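Local coordinates for acetyl-CoA hydrolase/transferase family protein (PDB 2NVV) that probably transfers coenzyme A between acetyl-CoA and carboxylic acids or hydrolyses acetyl-CoA, and binds zinc ions where its two subunits meet, at residues A[183-188]-A[333-338]; A[233-238]-A[264-269]; A[282-287]-A[380-385]; A[374-379]-A[411-416]. All blocks are in the same frame, centred on the assembly; numbering follows the deposited sequence.

Interactions 1, 3 and 4 form a chain of contacts through the predicted active site, with interaction 3 in the middle, its centre about 12 Å from that of each of the other two. Tyr282 OH lies 2.9 Å from Tyr335 O, and Asn337 ND2 lies 3.1 Å from Glu284 OE2, both probable hydrogen bonds joining interaction 1 to interaction 3. In packing contacts, Gly378 N of interaction 4 lies 3.4 Å from Glu284 OE2, and His414 NE2 3.6 Å from Gly380 N of interaction 3. Interaction 2 is more remote, its centre about 17 Å from that of interaction 3, where Leu267 packs on Gln287. All but interaction 2 touch the second subunit.

Interaction 1. Residues A[183-188]-A[333-338]; sequences RELPVY and QEYSNN
Leu185 is the one residue of 183-188 that reaches well into 333-338, where it meets Tyr335 and Asn338. Just before it, Arg183 and Glu184 turn to the second subunit: Arg183 makes a cation-pi contact with Tyr188 there, and Glu184 OE1 bonds to the hydroxyl of that same tyrosine. Leu185 points its side chain at the helix, its fork dividing the work between two methyls. CD2 approaches CE2 of the Tyr335 ring obliquely, at 3.9 Å, while CD1 lies over the face of the Asn338 amide, 3.1 Å from ND2. The contact joins a loop after strand 154-160, in the N-terminal family region, to the short helix 333-336 and the start of helix 339-345, in the C-terminal region. Asn338 is the N-cap of the latter helix, its OD1 accepting from Glu340 N. With CG anti to the backbone N (chi1 -160°), its amide swings back over helix 333-336, so that ND2 donates to Glu334 O at 3.0 Å, almost in line with that carbonyl. Thus both ends of the amide are bonded, and leucine supplies only apolar bulk beside it. Further on, Val187 points the same way and lies on Ile341.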
loop_
_atom_site.group_PDB
_atom_site.type_symbol
_atom_site.label_atom_id
_atom_site.label_comp_id
_atom_site.label_asym_id
_atom_site.label_seq_id
_atom_site.Cartn_x
_atom_site.Cartn_y
_atom_site.Cartn_z
ATOM N N ARG A 183 1.052 21.130 1.598
ATOM C CA ARG A 183 0.247 21.325 2.796
ATOM C C ARG A 183 -0.752 20.163 2.844
ATOM O O ARG A 183 -0.726 19.278 1.989
ATOM C CB ARG A 183 -0.509 22.649 2.719
ATOM C CG ARG A 183 0.375 23.861 2.523
ATOM C CD ARG A 183 1.334 24.045 3.670
ATOM N NE ARG A 183 0.647 24.344 4.922
ATOM C CZ ARG A 183 1.268 24.476 6.095
ATOM N NH1 ARG A 183 2.586 24.327 6.167
ATOM N NH2 ARG A 183 0.575 24.771 7.188
ATOM N N GLU A 184 -1.639 20.156 3.828
ATOM C CA GLU A 184 -2.609 19.076 3.915
ATOM C C GLU A 184 -3.713 19.271 2.879
ATOM O O GLU A 184 -3.909 20.371 2.366
ATOM C CB GLU A 184 -3.206 19.008 5.330
ATOM C CG GLU A 184 -4.349 19.979 5.632
ATOM C CD GLU A 184 -3.929 21.437 5.691
ATOM O OE1 GLU A 184 -2.719 21.720 5.853
ATOM O OE2 GLU A 184 -4.826 22.304 5.593
ATOM N N LEU A 185 -4.414 18.190 2.555
ATOM C CA LEU A 185 -5.525 18.240 1.608
ATOM C C LEU A 185 -6.755 18.375 2.511
ATOM O O LEU A 185 -7.241 17.397 3.055
ATOM C CB LEU A 185 -5.580 16.940 0.811
ATOM C CG LEU A 185 -4.235 16.421 0.304
ATOM C CD1 LEU A 185 -4.457 15.100 -0.381
ATOM C CD2 LEU A 185 -3.593 17.425 -0.638
ATOM N N PRO A 186 -7.265 19.605 2.670
ATOM C CA PRO A 186 -8.419 19.965 3.499
ATOM C C PRO A 186 -9.802 19.334 3.304
ATOM O O PRO A 186 -10.807 20.048 3.270
ATOM C CB PRO A 186 -8.456 21.489 3.381
ATOM C CG PRO A 186 -7.967 21.727 2.007
ATOM C CD PRO A 186 -6.802 20.772 1.895
ATOM N N VAL A 187 -9.874 18.015 3.191
ATOM C CA VAL A 187 -11.173 17.379 3.076
ATOM C C VAL A 187 -11.351 16.512 4.311
ATOM O O VAL A 187 -10.611 15.550 4.536
ATOM C CB VAL A 187 -11.320 16.546 1.763
ATOM C CG1 VAL A 187 -10.077 15.759 1.510
ATOM C CG2 VAL A 187 -12.507 15.597 1.857
ATOM N N TYR A 188 -12.327 16.891 5.133
ATOM C CA TYR A 188 -12.627 16.191 6.374
ATOM C C TYR A 188 -14.001 15.521 6.308
ATOM O O TYR A 188 -14.402 14.789 7.215
ATOM C CB TYR A 188 -12.565 17.191 7.527
ATOM C CG TYR A 188 -11.279 17.991 7.512
ATOM C CD1 TYR A 188 -10.102 17.465 8.039
ATOM C CD2 TYR A 188 -11.218 19.230 6.880
ATOM C CE1 TYR A 188 -8.887 18.152 7.927
ATOM C CE2 TYR A 188 -10.017 19.921 6.763
ATOM C CZ TYR A 188 -8.855 19.374 7.285
ATOM O OH TYR A 188 -7.657 20.042 7.137
ATOM N N GLN A 333 -8.542 12.193 -9.753
ATOM C CA GLN A 333 -8.227 10.943 -9.058
ATOM C C GLN A 333 -7.134 11.145 -8.007
ATOM O O GLN A 333 -6.951 10.325 -7.100
ATOM C CB GLN A 333 -7.818 9.867 -10.071
ATOM C CG GLN A 333 -6.556 10.167 -10.855
ATOM C CD GLN A 333 -6.466 9.337 -12.123
ATOM O OE1 GLN A 333 -7.286 9.491 -13.031
ATOM N NE2 GLN A 333 -5.482 8.451 -12.193
ATOM N N GLU A 334 -6.411 12.249 -8.118
ATOM C CA GLU A 334 -5.373 12.544 -7.148
ATOM C C GLU A 334 -6.029 12.759 -5.799
ATOM O O GLU A 334 -5.431 12.508 -4.762
ATOM C CB GLU A 334 -4.594 13.795 -7.559
ATOM C CG GLU A 334 -3.765 14.401 -6.440
ATOM C CD GLU A 334 -2.622 15.263 -6.947
ATOM O OE1 GLU A 334 -2.807 16.001 -7.943
ATOM O OE2 GLU A 334 -1.535 15.205 -6.333
ATOM N N TYR A 335 -7.271 13.224 -5.824
ATOM C CA TYR A 335 -8.026 13.464 -4.597
ATOM C C TYR A 335 -9.066 12.393 -4.294
ATOM O O TYR A 335 -9.182 11.961 -3.159
ATOM C CB TYR A 335 -8.704 14.819 -4.651
ATOM C CG TYR A 335 -7.732 15.965 -4.555
ATOM C CD1 TYR A 335 -7.066 16.445 -5.686
ATOM C CD2 TYR A 335 -7.458 16.559 -3.321
ATOM C CE1 TYR A 335 -6.155 17.488 -5.585
ATOM C CE2 TYR A 335 -6.549 17.594 -3.210
ATOM C CZ TYR A 335 -5.901 18.059 -4.339
ATOM O OH TYR A 335 -5.009 19.096 -4.206
ATOM N N SER A 336 -9.815 11.959 -5.300
ATOM C CA SER A 336 -10.827 10.932 -5.094
ATOM C C SER A 336 -10.234 9.617 -4.553
ATOM O O SER A 336 -10.905 8.873 -3.835
ATOM C CB SER A 336 -11.591 10.664 -6.402
ATOM O OG SER A 336 -10.781 10.017 -7.368
ATOM N N ASN A 337 -8.977 9.348 -4.888
ATOM C CA ASN A 337 -8.298 8.120 -4.462
ATOM C C ASN A 337 -7.154 8.383 -3.502
ATOM O O ASN A 337 -6.324 7.515 -3.282
ATOM C CB ASN A 337 -7.713 7.388 -5.679
ATOM C CG ASN A 337 -8.768 6.935 -6.658
ATOM O OD1 ASN A 337 -9.784 7.604 -6.859
ATOM N ND2 ASN A 337 -8.524 5.798 -7.287
ATOM N N ASN A 338 -7.112 9.566 -2.913
ATOM C CA ASN A 338 -6.005 9.903 -2.034
ATOM C C ASN A 338 -5.918 9.148 -0.710
ATOM O O ASN A 338 -6.860 9.127 0.073
ATOM C CB ASN A 338 -5.998 11.410 -1.769
ATOM C CG ASN A 338 -4.654 11.905 -1.277
ATOM O OD1 ASN A 338 -4.279 11.684 -0.125
ATOM N ND2 ASN A 338 -3.912 12.558 -2.154
#

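Interaction 2. Residues A[233-238]-A[264-269]; sequences DNVAAF and NAVLGA
Val235 and Val266 make the branched-chain contact between two helices, 226-245 and 261-272, whose short segments approach to 8.0 Å and run in broadly the same direction, 42° apart. The two valine side chains cross at about a right angle, and the methyls meet in pairs: CG1 of Val235 is 3.7 Å from CG1 of Val266, and CG2 of Val235 is 3.8 Å from CG2 of Val266. Both valines hold CG1 anti to the backbone N (chi1 179° in Val235 and 173° in Val266), which sets the two forks against one another. A beta-branched residue suits the place, since its two methyls fill width without reaching far from the backbone.

Strand 255-257 leads through a glycine-rich turn at Gly258 to Gly260 into helix 261-272, and Gly258 to Val262 are predicted to bind CoA; the arrangement is consistent with a Rossmann-type strand-turn-helix, and Val266 lies one helical turn beyond Val262.

The second kind of apolar contact is between alanines. The methyl CB of Ala236 is 3.7 Å from CB of Ala269, and residues this small let the backbones come close.

Contact with main chain is made by the same methyl: Ala269 CB also lies 4.0 Å from Asp233 N, beside a residue whose own side chain points away from the other helix. Val235 also packs on Ile423 of strand 421-424.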
loop_
_atom_site.group_PDB
_atom_site.type_symbol
_atom_site.label_atom_id
_atom_site.label_comp_id
_atom_site.label_asym_id
_atom_site.label_seq_id
_atom_site.Cartn_x
_atom_site.Cartn_y
_atom_site.Cartn_z
ATOM N N ASP A 233 -25.794 -9.278 -0.236
ATOM C CA ASP A 233 -26.478 -9.349 1.040
ATOM C C ASP A 233 -25.467 -9.578 2.135
ATOM O O ASP A 233 -25.547 -8.968 3.208
ATOM C CB ASP A 233 -27.488 -10.502 1.049
ATOM C CG ASP A 233 -28.402 -10.467 2.270
ATOM O OD1 ASP A 233 -29.343 -9.646 2.281
ATOM O OD2 ASP A 233 -28.169 -11.239 3.222
ATOM N N ASN A 234 -24.512 -10.462 1.875
ATOM C CA ASN A 234 -23.498 -10.755 2.873
ATOM C C ASN A 234 -22.715 -9.515 3.256
ATOM O O ASN A 234 -22.425 -9.307 4.434
ATOM C CB ASN A 234 -22.552 -11.837 2.375
ATOM C CG ASN A 234 -23.249 -13.164 2.205
ATOM O OD1 ASN A 234 -24.279 -13.404 2.813
ATOM N ND2 ASN A 234 -22.679 -14.039 1.383
ATOM N N VAL A 235 -22.384 -8.693 2.263
ATOM C CA VAL A 235 -21.647 -7.462 2.505
ATOM C C VAL A 235 -22.437 -6.539 3.415
ATOM O O VAL A 235 -21.930 -6.078 4.429
ATOM C CB VAL A 235 -21.353 -6.714 1.195
ATOM C CG1 VAL A 235 -20.603 -5.422 1.497
ATOM C CG2 VAL A 235 -20.540 -7.597 0.263
ATOM N N ALA A 236 -23.684 -6.280 3.046
ATOM C CA ALA A 236 -24.559 -5.406 3.828
ATOM C C ALA A 236 -24.823 -5.923 5.248
ATOM O O ALA A 236 -24.785 -5.149 6.211
ATOM C CB ALA A 236 -25.868 -5.216 3.098
ATOM N N ALA A 237 -25.094 -7.219 5.383
ATOM C CA ALA A 237 -25.346 -7.793 6.703
ATOM C C ALA A 237 -24.093 -7.774 7.592
ATOM O O ALA A 237 -24.177 -7.610 8.809
ATOM C CB ALA A 237 -25.855 -9.213 6.558
ATOM N N PHE A 238 -22.930 -7.958 6.984
ATOM C CA PHE A 238 -21.681 -7.953 7.721
ATOM C C PHE A 238 -21.467 -6.565 8.315
ATOM O O PHE A 238 -21.170 -6.410 9.503
ATOM C CB PHE A 238 -20.528 -8.299 6.776
ATOM C CG PHE A 238 -19.160 -8.003 7.340
ATOM C CD1 PHE A 238 -18.676 -8.706 8.433
ATOM C CD2 PHE A 238 -18.359 -7.018 6.768
ATOM C CE1 PHE A 238 -17.419 -8.440 8.953
ATOM C CE2 PHE A 238 -17.098 -6.743 7.284
ATOM C CZ PHE A 238 -16.626 -7.460 8.381
ATOM N N ASN A 264 -23.232 -3.474 -7.858
ATOM C CA ASN A 264 -24.638 -3.092 -7.959
ATOM C C ASN A 264 -25.473 -3.821 -6.922
ATOM O O ASN A 264 -26.384 -3.245 -6.332
ATOM C CB ASN A 264 -25.179 -3.420 -9.346
ATOM C CG ASN A 264 -24.618 -2.524 -10.410
ATOM O OD1 ASN A 264 -24.691 -2.835 -11.597
ATOM N ND2 ASN A 264 -24.060 -1.399 -9.998
ATOM N N ALA A 265 -25.153 -5.088 -6.707
ATOM C CA ALA A 265 -25.869 -5.898 -5.735
ATOM C C ALA A 265 -25.572 -5.393 -4.325
ATOM O O ALA A 265 -26.475 -5.302 -3.484
ATOM C CB ALA A 265 -25.461 -7.365 -5.872
ATOM N N VAL A 266 -24.306 -5.062 -4.073
ATOM C CA VAL A 266 -23.895 -4.559 -2.772
ATOM C C VAL A 266 -24.646 -3.267 -2.471
ATOM O O VAL A 266 -25.269 -3.136 -1.413
ATOM C CB VAL A 266 -22.365 -4.323 -2.724
ATOM C CG1 VAL A 266 -21.973 -3.644 -1.428
ATOM C CG2 VAL A 266 -21.647 -5.649 -2.826
ATOM N N LEU A 267 -24.610 -2.327 -3.411
ATOM C CA LEU A 267 -25.310 -1.058 -3.241
ATOM C C LEU A 267 -26.799 -1.269 -2.992
ATOM O O LEU A 267 -27.389 -0.622 -2.133
ATOM C CB LEU A 267 -25.108 -0.176 -4.476
ATOM C CG LEU A 267 -23.689 0.386 -4.632
ATOM C CD1 LEU A 267 -23.503 0.966 -6.019
ATOM C CD2 LEU A 267 -23.443 1.433 -3.568
ATOM N N GLY A 268 -27.402 -2.180 -3.750
ATOM C CA GLY A 268 -28.817 -2.465 -3.578
ATOM C C GLY A 268 -29.094 -3.026 -2.197
ATOM O O GLY A 268 -30.031 -2.604 -1.524
ATOM N N ALA A 269 -28.265 -3.973 -1.767
ATOM C CA ALA A 269 -28.432 -4.591 -0.459
ATOM C C ALA A 269 -28.369 -3.548 0.653
ATOM O O ALA A 269 -29.196 -3.541 1.555
ATOM C CB ALA A 269 -27.374 -5.644 -0.256
#

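Interaction 3. Residues A[282-287]-A[380-385]; sequences YTEVIQ and GDFTRN
The predicted catalytic glutamate of this enzyme family, Glu284, lies where strand 279-282 gives way to strand 285-286, and here it meets Phe382 of helix 379-385. As in related CoA-transferases, Glu284 is expected to form a glutamyl-CoA thioester during the reaction. Phe382 points toward 282-287, and of 380-385 its ring alone touches that segment. The methylene CG of Glu284 comes to the ring edge, near its plane, 3.3 Å from CE2. From there the glutamate runs on in an extended chain (chi2 173°), which puts OE1 3.8 Å from CE2 of Phe382, with the carboxylate and ring planes 46° apart. Elsewhere on the ring, CE1 of Phe382 lies 3.7 Å from the carbonyl O of Tyr282, approached obliquely, and CZ is 4.3 Å from the backbone C of Thr283. The ring thus spans three consecutive residues; a flat, rigid aromatic suits this, since it reaches across from the helix without offering a polar group. Val342 of helix 339-345 and Gln256 of strand 255-257 also touch it. Tyr282, meanwhile, directs its OH away from Phe382, to Tyr335 O.

For the glutamate, the consequence is a division of roles. Phe382 backs its aliphatic part and probably limits its swing with carbon alone, whereas OE2 is hydrogen-bonded to a polar partner, Asn337 ND2, which would help orient it and leaves the ring to shape the site without competing for a carboxylate oxygen.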
loop_
_atom_site.group_PDB
_atom_site.type_symbol
_atom_site.label_atom_id
_atom_site.label_comp_id
_atom_site.label_asym_id
_atom_site.label_seq_id
_atom_site.Cartn_x
_atom_site.Cartn_y
_atom_site.Cartn_z
ATOM N N TYR A 282 -17.547 7.896 -1.259
ATOM C CA TYR A 282 -16.287 8.568 -1.503
ATOM C C TYR A 282 -15.597 7.526 -2.371
ATOM O O TYR A 282 -14.625 6.893 -1.960
ATOM C CB TYR A 282 -15.490 8.818 -0.217
ATOM C CG TYR A 282 -14.396 9.846 -0.450
ATOM C CD1 TYR A 282 -14.700 11.204 -0.525
ATOM C CD2 TYR A 282 -13.083 9.456 -0.704
ATOM C CE1 TYR A 282 -13.734 12.141 -0.851
ATOM C CE2 TYR A 282 -12.114 10.384 -1.035
ATOM C CZ TYR A 282 -12.442 11.727 -1.110
ATOM O OH TYR A 282 -11.480 12.652 -1.462
ATOM N N THR A 283 -16.160 7.321 -3.565
ATOM C CA THR A 283 -15.662 6.335 -4.536
ATOM C C THR A 283 -14.826 6.907 -5.674
ATOM O O THR A 283 -14.373 8.051 -5.643
ATOM C CB THR A 283 -16.818 5.567 -5.222
ATOM O OG1 THR A 283 -17.900 6.467 -5.478
ATOM C CG2 THR A 283 -17.293 4.429 -4.387
ATOM N N GLU A 284 -14.620 6.058 -6.671
ATOM C CA GLU A 284 -13.895 6.412 -7.868
ATOM C C GLU A 284 -14.932 6.801 -8.889
ATOM O O GLU A 284 -14.945 7.941 -9.360
ATOM C CB GLU A 284 -13.112 5.224 -8.402
ATOM C CG GLU A 284 -11.757 5.029 -7.776
ATOM C CD GLU A 284 -11.114 3.737 -8.225
ATOM O OE1 GLU A 284 -11.563 2.659 -7.784
ATOM O OE2 GLU A 284 -10.172 3.798 -9.027
ATOM N N VAL A 285 -15.799 5.853 -9.237
ATOM C CA VAL A 285 -16.842 6.122 -10.227
ATOM C C VAL A 285 -18.269 5.939 -9.687
ATOM O O VAL A 285 -18.607 4.931 -9.062
ATOM C CB VAL A 285 -16.624 5.271 -11.541
ATOM C CG1 VAL A 285 -15.345 4.457 -11.442
ATOM C CG2 VAL A 285 -17.809 4.378 -11.816
ATOM N N ILE A 286 -19.093 6.952 -9.925
ATOM C CA ILE A 286 -20.472 6.949 -9.489
ATOM C C ILE A 286 -21.292 6.319 -10.604
ATOM O O ILE A 286 -21.302 6.822 -11.728
ATOM C CB ILE A 286 -20.932 8.393 -9.212
ATOM C CG1 ILE A 286 -19.979 9.032 -8.194
ATOM C CG2 ILE A 286 -22.341 8.412 -8.689
ATOM C CD1 ILE A 286 -20.109 10.528 -8.073
ATOM N N GLN A 287 -21.962 5.207 -10.300
ATOM C CA GLN A 287 -22.764 4.510 -11.294
ATOM C C GLN A 287 -24.262 4.705 -11.096
ATOM O O GLN A 287 -24.699 5.379 -10.160
ATOM C CB GLN A 287 -22.435 3.016 -11.277
ATOM C CG GLN A 287 -22.807 2.320 -9.976
ATOM C CD GLN A 287 -21.657 2.251 -8.984
ATOM O OE1 GLN A 287 -20.947 1.244 -8.913
ATOM N NE2 GLN A 287 -21.464 3.317 -8.221
ATOM N N GLY A 380 -5.723 -0.553 -4.870
ATOM C CA GLY A 380 -4.623 -0.458 -3.931
ATOM C C GLY A 380 -4.742 0.812 -3.093
ATOM O O GLY A 380 -4.606 0.762 -1.870
ATOM N N ASP A 381 -4.993 1.954 -3.739
ATOM C CA ASP A 381 -5.143 3.227 -3.023
ATOM C C ASP A 381 -6.174 3.087 -1.904
ATOM O O ASP A 381 -5.965 3.553 -0.790
ATOM C CB ASP A 381 -5.614 4.344 -3.968
ATOM C CG ASP A 381 -4.583 4.711 -5.027
ATOM O OD1 ASP A 381 -3.421 5.006 -4.683
ATOM O OD2 ASP A 381 -4.940 4.723 -6.222
ATOM N N PHE A 382 -7.291 2.442 -2.219
ATOM C CA PHE A 382 -8.365 2.246 -1.271
ATOM C C PHE A 382 -8.109 1.133 -0.250
ATOM O O PHE A 382 -7.981 1.392 0.947
ATOM C CB PHE A 382 -9.647 1.981 -2.045
ATOM C CG PHE A 382 -10.206 3.207 -2.706
ATOM C CD1 PHE A 382 -10.831 4.195 -1.958
ATOM C CD2 PHE A 382 -10.081 3.390 -4.078
ATOM C CE1 PHE A 382 -11.322 5.337 -2.563
ATOM C CE2 PHE A 382 -10.570 4.535 -4.688
ATOM C CZ PHE A 382 -11.191 5.508 -3.925
ATOM N N THR A 383 -8.033 -0.103 -0.727
ATOM C CA THR A 383 -7.789 -1.261 0.141
ATOM C C THR A 383 -6.746 -0.996 1.226
ATOM O O THR A 383 -7.003 -1.196 2.416
ATOM C CB THR A 383 -7.299 -2.478 -0.667
ATOM O OG1 THR A 383 -8.291 -2.848 -1.628
ATOM C CG2 THR A 383 -7.030 -3.642 0.247
ATOM N N ARG A 384 -5.570 -0.551 0.794
ATOM C CA ARG A 384 -4.468 -0.277 1.700
ATOM C C ARG A 384 -4.789 0.688 2.839
ATOM O O ARG A 384 -4.363 0.463 3.973
ATOM C CB ARG A 384 -3.262 0.242 0.916
ATOM C CG ARG A 384 -2.107 0.708 1.797
ATOM C CD ARG A 384 -1.501 -0.434 2.588
ATOM N NE ARG A 384 -0.538 -1.192 1.786
ATOM C CZ ARG A 384 0.729 -0.826 1.588
ATOM N NH1 ARG A 384 1.536 -1.574 0.844
ATOM N NH2 ARG A 384 1.195 0.280 2.152
ATOM N N ASN A 385 -5.554 1.740 2.555
ATOM C CA ASN A 385 -5.863 2.735 3.579
ATOM C C ASN A 385 -7.274 2.782 4.157
ATOM O O ASN A 385 -7.557 3.614 5.014
ATOM C CB ASN A 385 -5.498 4.120 3.057
ATOM C CG ASN A 385 -4.071 4.185 2.536
ATOM O OD1 ASN A 385 -3.834 4.187 1.321
ATOM N ND2 ASN A 385 -3.111 4.217 3.450
#

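Interaction 4. Residues A[374-379]-A[411-416]; sequences NGIGGS and HHDHSE. With ZN (zinc ion), chain H; ZN (zinc ion), chain G.
A zinc-binding loop, 411-416, packs here against the tight turn that carries Gly378, predicted to bind CoA, with Ile376 and Ser379 of the turn meeting Asp413 and His414. The turn is of type II' and runs from Ile376 to Ser379; Gly377 takes a positive phi (60°), easy for a residue without a side chain. The His414 ring presents NE2, at its edge, to Ser379 OG, 2.9 Å away and in the ring plane, but the N-H is bent to 123° and the bond is weak. Ser379 OG in turn donates to Ile376 O, 2.6 Å off and in the carbonyl plane, which ties the turn shut. With chi1 at 61°, its hydroxyl sits between the backbone N and the carbonyl carbon and can serve both partners. Ile376 CD1 packs 4.0 Å from the carbonyl Asp413 O.

Asp413 also binds zinc through OD1 at 2.5 Å, with His411 NE2 at 2.3 Å and two waters; Glu416 and His417 of the second subunit complete that site. Glu416 OE1 of this chain binds a second zinc ion, with the roles of the subunits exchanged. Asp413 OD2 is meanwhile held by Thr365 OG1 and Ser364 N. Both Asp413 and His414 face Ile362 in a classic beta bulge along strand 362-367, while Ser379 opens helix 379-385 and His414's ring meets Phe391 of strand 389-392.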
loop_
_atom_site.group_PDB
_atom_site.type_symbol
_atom_site.label_atom_id
_atom_site.label_comp_id
_atom_site.label_asym_id
_atom_site.label_seq_id
_atom_site.Cartn_x
_atom_site.Cartn_y
_atom_site.Cartn_z
ATOM N N ASN A 374 -7.304 -5.479 -16.718
ATOM C CA ASN A 374 -7.557 -4.048 -16.841
ATOM C C ASN A 374 -6.381 -3.286 -16.229
ATOM O O ASN A 374 -5.637 -2.593 -16.918
ATOM C CB ASN A 374 -8.845 -3.671 -16.105
ATOM C CG ASN A 374 -10.094 -4.118 -16.836
ATOM O OD1 ASN A 374 -11.194 -4.049 -16.296
ATOM N ND2 ASN A 374 -9.934 -4.564 -18.072
ATOM N N GLY A 375 -6.217 -3.433 -14.921
ATOM C CA GLY A 375 -5.141 -2.765 -14.219
ATOM C C GLY A 375 -5.479 -2.767 -12.747
ATOM O O GLY A 375 -6.645 -2.960 -12.382
ATOM N N ILE A 376 -4.474 -2.550 -11.896
ATOM C CA ILE A 376 -4.704 -2.549 -10.457
ATOM C C ILE A 376 -5.714 -1.464 -10.099
ATOM O O ILE A 376 -6.434 -1.572 -9.105
ATOM C CB ILE A 376 -3.392 -2.330 -9.662
ATOM C CG1 ILE A 376 -3.660 -2.579 -8.173
ATOM C CG2 ILE A 376 -2.871 -0.912 -9.879
ATOM C CD1 ILE A 376 -2.429 -2.608 -7.310
ATOM N N GLY A 377 -5.778 -0.429 -10.934
ATOM C CA GLY A 377 -6.716 0.657 -10.704
ATOM C C GLY A 377 -6.503 1.364 -9.382
ATOM O O GLY A 377 -5.372 1.650 -8.993
ATOM N N GLY A 378 -7.598 1.668 -8.694
ATOM C CA GLY A 378 -7.509 2.329 -7.409
ATOM C C GLY A 378 -7.756 1.364 -6.266
ATOM O O GLY A 378 -7.902 1.779 -5.129
ATOM N N SER A 379 -7.800 0.067 -6.555
ATOM C CA SER A 379 -8.035 -0.929 -5.514
ATOM C C SER A 379 -6.943 -0.895 -4.459
ATOM O O SER A 379 -7.200 -1.179 -3.297
ATOM C CB SER A 379 -8.137 -2.333 -6.111
ATOM O OG SER A 379 -6.948 -2.698 -6.765
ATOM N N HIS A 411 -0.814 -14.074 -9.320
ATOM C CA HIS A 411 -0.353 -12.696 -9.419
ATOM C C HIS A 411 -0.823 -11.952 -8.185
ATOM O O HIS A 411 -2.017 -11.916 -7.907
ATOM C CB HIS A 411 -0.929 -12.013 -10.657
ATOM C CG HIS A 411 -0.398 -10.634 -10.879
ATOM N ND1 HIS A 411 0.876 -10.397 -11.348
ATOM C CD2 HIS A 411 -0.950 -9.417 -10.658
ATOM C CE1 HIS A 411 1.086 -9.093 -11.409
ATOM N NE2 HIS A 411 -0.006 -8.478 -10.995
ATOM N N HIS A 412 0.109 -11.359 -7.446
ATOM C CA HIS A 412 -0.234 -10.629 -6.235
ATOM C C HIS A 412 -0.421 -9.128 -6.445
ATOM O O HIS A 412 0.504 -8.421 -6.832
ATOM C CB HIS A 412 0.836 -10.841 -5.162
ATOM C CG HIS A 412 0.961 -12.257 -4.687
ATOM N ND1 HIS A 412 0.773 -12.621 -3.368
ATOM C CD2 HIS A 412 1.271 -13.394 -5.351
ATOM C CE1 HIS A 412 0.959 -13.922 -3.241
ATOM N NE2 HIS A 412 1.263 -14.416 -4.428
ATOM N N ASP A 413 -1.632 -8.652 -6.176
ATOM C CA ASP A 413 -1.946 -7.233 -6.271
ATOM C C ASP A 413 -2.158 -6.652 -4.873
ATOM O O ASP A 413 -1.819 -5.490 -4.618
ATOM C CB ASP A 413 -3.183 -7.011 -7.138
ATOM C CG ASP A 413 -2.875 -7.131 -8.607
ATOM O OD1 ASP A 413 -1.885 -6.511 -9.041
ATOM O OD2 ASP A 413 -3.612 -7.832 -9.332
ATOM N N HIS A 414 -2.709 -7.459 -3.965
ATOM C CA HIS A 414 -2.930 -7.024 -2.583
ATOM C C HIS A 414 -2.441 -8.123 -1.653
ATOM O O HIS A 414 -2.701 -9.293 -1.897
ATOM C CB HIS A 414 -4.411 -6.719 -2.363
ATOM C CG HIS A 414 -4.980 -5.794 -3.393
ATOM N ND1 HIS A 414 -5.511 -6.245 -4.584
ATOM C CD2 HIS A 414 -5.008 -4.443 -3.457
ATOM C CE1 HIS A 414 -5.841 -5.211 -5.338
ATOM N NE2 HIS A 414 -5.545 -4.107 -4.677
ATOM N N SER A 415 -1.723 -7.750 -0.598
ATOM C CA SER A 415 -1.170 -8.725 0.324
ATOM C C SER A 415 -1.967 -8.974 1.605
ATOM O O SER A 415 -2.871 -8.205 1.967
ATOM C CB SER A 415 0.247 -8.326 0.718
ATOM O OG SER A 415 0.223 -7.382 1.769
ATOM N N GLU A 416 -1.595 -10.060 2.284
ATOM C CA GLU A 416 -2.206 -10.484 3.535
ATOM C C GLU A 416 -2.263 -9.355 4.558
ATOM O O GLU A 416 -3.118 -9.350 5.440
ATOM C CB GLU A 416 -1.403 -11.652 4.122
ATOM C CG GLU A 416 0.090 -11.370 4.279
ATOM C CD GLU A 416 0.813 -12.461 5.053
ATOM O OE1 GLU A 416 2.065 -12.471 5.071
ATOM O OE2 GLU A 416 0.126 -13.310 5.652
HETATM ZN ZN ZN H . 0.138 -6.217 -10.450
HETATM ZN ZN ZN G . 3.759 -10.750 4.296
HETATM O O HOH W 1 2.604 -10.360 2.226
HETATM O O HOH W 2 1.135 -6.300 -8.515
HETATM O O HOH W 3 -1.231 -5.983 -12.397
#